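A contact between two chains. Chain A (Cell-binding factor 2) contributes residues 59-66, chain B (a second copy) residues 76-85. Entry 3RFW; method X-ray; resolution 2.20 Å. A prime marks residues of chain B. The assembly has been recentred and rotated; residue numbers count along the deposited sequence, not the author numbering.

Chain A 59-66: LEKDPLYT
Chain B 76-85: ILVNVYQEKI

Chain A lays a short 3-10 turn, a capping aspartate and the first turn of a helix against one side of a continuous chain B helix, residues 76-85, and together they bury 546 Å². The register is set where Tyr65 and Leu77′ bring their CA atoms to 6.3 Å; the stretches run in broadly opposite directions.

Leu59 opens the 3-10 segment 59-61 (phi/psi -75/-18) and points toward the helix. Its chi1 of -92° and chi2 of 34° lie between wells, yet they place it, buried, among three apolar partners: CB lies 3.8 Å from Leu77′ CD1, CG 4.2 Å from Val80′ CG1, and CD2 3.8 Å from Tyr81′ CD2, at the edge of that ring. Leu77′ (chi1 t, chi2 p) leaves its helix sideways, but its end comes nearer. Glu60 (m, t) sits sideways and partly exposed; its backbone N lies 3.9 Å from Leu77′ CD1, and its CG 4.1 Å from that methyl. Lys61 makes no contact.

Asp62, at -70/137, breaks the turn and does two jobs. With chi1 t, its OD2 accepts from Leu64 N at 2.9 Å, capping the new helix, while OD1 receives Lys84′ NZ at 2.5 Å in a salt bridge. Lys84′ reaches it through m, m, t, t, two bends followed by an extended tip. The backbone supports the cap: Tyr65 N donates to Asp62 O at 2.8 Å. Pro63, whose ring nitrogen has no hydrogen to donate, suits the helix's first turn.

The CA-to-CB bond of exposed Leu64 (m, t) points toward the helix. Tyr65 (chi1 t, chi2 81°) starts sideways and brings its ring in: CD1 is 3.7 Å from Ile76′ CG2 and CE1 3.9 Å from Leu77′ CB. Compact, buried Val80′ (t) meets three residues: CG1 nears Leu59 CG, and CG2 lies 4.2 Å from Leu64 CB and 4.1 Å from Tyr65 CB. Thr66 turns away.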

# COMPACT_ATOMS: atom_id res chain seq x y z
N LEU A 59 30.83 -9.24 22.94
CA LEU A 59 29.78 -9.63 21.99
C LEU A 59 30.32 -9.82 20.57
O LEU A 59 29.71 -10.52 19.77
CB LEU A 59 28.65 -8.60 22.00
CG LEU A 59 27.48 -8.87 22.95
CD1 LEU A 59 27.88 -9.53 24.22
CD2 LEU A 59 26.71 -7.60 23.22
N GLU A 60 31.50 -9.28 20.29
CA GLU A 60 32.20 -9.61 19.04
C GLU A 60 32.59 -11.10 18.84
O GLU A 60 32.88 -11.51 17.71
CB GLU A 60 33.45 -8.77 18.88
CG GLU A 60 33.18 -7.32 18.65
CD GLU A 60 34.44 -6.50 18.73
OE1 GLU A 60 35.18 -6.68 19.70
OE2 GLU A 60 34.68 -5.68 17.83
N LYS A 61 32.57 -11.90 19.91
CA LYS A 61 32.77 -13.34 19.76
C LYS A 61 31.45 -14.08 19.70
O LYS A 61 31.41 -15.30 19.49
CB LYS A 61 33.67 -13.90 20.86
CG LYS A 61 34.89 -13.01 21.15
N ASP A 62 30.36 -13.35 19.87
CA ASP A 62 29.05 -13.98 19.80
C ASP A 62 28.77 -14.39 18.36
O ASP A 62 29.05 -13.64 17.43
CB ASP A 62 27.97 -13.04 20.30
CG ASP A 62 26.67 -13.74 20.60
OD1 ASP A 62 26.35 -13.91 21.80
OD2 ASP A 62 25.94 -14.07 19.65
N PRO A 63 28.23 -15.60 18.16
CA PRO A 63 28.04 -16.07 16.78
C PRO A 63 26.93 -15.28 16.07
O PRO A 63 26.91 -15.15 14.84
CB PRO A 63 27.64 -17.55 16.94
CG PRO A 63 27.30 -17.73 18.43
CD PRO A 63 28.16 -16.71 19.14
N LEU A 64 26.07 -14.64 16.84
CA LEU A 64 25.12 -13.72 16.24
C LEU A 64 25.85 -12.53 15.60
O LEU A 64 25.30 -11.84 14.75
CB LEU A 64 24.09 -13.25 17.28
CG LEU A 64 22.98 -14.26 17.59
CD1 LEU A 64 22.16 -13.76 18.78
CD2 LEU A 64 22.08 -14.46 16.35
N TYR A 65 27.06 -12.25 16.04
CA TYR A 65 27.85 -11.19 15.43
C TYR A 65 28.71 -11.72 14.27
O TYR A 65 28.68 -11.17 13.17
CB TYR A 65 28.71 -10.50 16.47
CG TYR A 65 29.66 -9.48 15.89
CD1 TYR A 65 29.22 -8.19 15.57
CD2 TYR A 65 31.00 -9.80 15.66
CE1 TYR A 65 30.10 -7.25 15.01
CE2 TYR A 65 31.87 -8.88 15.11
CZ TYR A 65 31.41 -7.61 14.81
OH TYR A 65 32.25 -6.68 14.27
N THR A 66 29.49 -12.77 14.51
CA THR A 66 30.54 -13.14 13.55
C THR A 66 29.93 -13.69 12.26
O THR A 66 30.40 -13.40 11.16
CB THR A 66 31.48 -14.22 14.10
OG1 THR A 66 30.71 -15.33 14.54
CG2 THR A 66 32.35 -13.71 15.23
N ILE B 76 25.88 -4.05 13.25
CA ILE B 76 25.55 -5.40 13.67
C ILE B 76 25.84 -5.60 15.15
O ILE B 76 25.09 -6.25 15.85
CB ILE B 76 26.32 -6.47 12.86
CG1 ILE B 76 25.89 -6.46 11.39
CG2 ILE B 76 26.16 -7.81 13.54
CD1 ILE B 76 26.94 -7.14 10.38
N LEU B 77 26.95 -5.07 15.64
CA LEU B 77 27.26 -5.17 17.09
C LEU B 77 26.17 -4.48 17.97
O LEU B 77 25.77 -5.00 19.02
CB LEU B 77 28.62 -4.52 17.39
CG LEU B 77 29.20 -4.81 18.79
CD1 LEU B 77 29.26 -6.32 19.04
CD2 LEU B 77 30.58 -4.16 19.02
N VAL B 78 25.71 -3.30 17.55
CA VAL B 78 24.68 -2.57 18.28
C VAL B 78 23.41 -3.39 18.30
O VAL B 78 22.75 -3.51 19.32
CB VAL B 78 24.44 -1.19 17.66
CG1 VAL B 78 23.11 -0.57 18.18
CG2 VAL B 78 25.58 -0.27 17.95
N ASN B 79 23.12 -4.08 17.20
CA ASN B 79 21.91 -4.87 17.09
C ASN B 79 21.99 -6.12 17.95
O ASN B 79 21.02 -6.52 18.58
CB ASN B 79 21.68 -5.26 15.64
CG ASN B 79 20.35 -5.92 15.43
OD1 ASN B 79 20.25 -7.14 15.41
ND2 ASN B 79 19.29 -5.12 15.34
N VAL B 80 23.15 -6.76 17.97
CA VAL B 80 23.35 -7.91 18.84
C VAL B 80 23.19 -7.49 20.32
O VAL B 80 22.55 -8.16 21.09
CB VAL B 80 24.75 -8.56 18.62
CG1 VAL B 80 25.00 -9.65 19.66
CG2 VAL B 80 24.88 -9.13 17.12
N TYR B 81 23.74 -6.33 20.68
CA TYR B 81 23.58 -5.77 22.02
C TYR B 81 22.10 -5.60 22.38
O TYR B 81 21.68 -6.04 23.43
CB TYR B 81 24.29 -4.42 22.10
CG TYR B 81 24.40 -3.81 23.48
CD1 TYR B 81 23.51 -2.82 23.90
CD2 TYR B 81 25.42 -4.18 24.35
CE1 TYR B 81 23.64 -2.22 25.18
CE2 TYR B 81 25.55 -3.61 25.61
CZ TYR B 81 24.68 -2.60 26.00
OH TYR B 81 24.83 -2.05 27.26
N GLN B 82 21.29 -5.01 21.48
CA GLN B 82 19.91 -4.72 21.80
C GLN B 82 19.07 -5.97 21.75
O GLN B 82 18.12 -6.14 22.55
CB GLN B 82 19.36 -3.63 20.87
CG GLN B 82 20.24 -2.40 20.88
CD GLN B 82 19.86 -1.41 19.81
OE1 GLN B 82 19.40 -1.80 18.74
NE2 GLN B 82 20.01 -0.12 20.10
N GLU B 83 19.53 -6.93 20.96
CA GLU B 83 18.94 -8.27 20.95
C GLU B 83 19.16 -9.09 22.23
O GLU B 83 18.24 -9.76 22.67
CB GLU B 83 19.43 -9.07 19.73
CG GLU B 83 18.56 -8.91 18.50
CD GLU B 83 17.72 -10.16 18.22
OE1 GLU B 83 16.47 -10.10 18.41
OE2 GLU B 83 18.33 -11.21 17.85
N LYS B 84 20.35 -9.05 22.82
CA LYS B 84 20.51 -9.64 24.15
C LYS B 84 19.56 -8.98 25.18
O LYS B 84 18.96 -9.66 26.00
CB LYS B 84 21.95 -9.56 24.65
CG LYS B 84 23.00 -10.11 23.69
CD LYS B 84 22.88 -11.60 23.56
CE LYS B 84 24.18 -12.18 23.03
NZ LYS B 84 24.13 -13.66 23.02
N ILE B 85 19.39 -7.66 25.10
CA ILE B 85 18.41 -6.99 25.96
C ILE B 85 16.98 -7.44 25.68
O ILE B 85 16.28 -7.84 26.58
CB ILE B 85 18.55 -5.48 25.87
CG1 ILE B 85 19.92 -5.07 26.42
CG2 ILE B 85 17.42 -4.78 26.63
CD1 ILE B 85 20.27 -3.62 26.19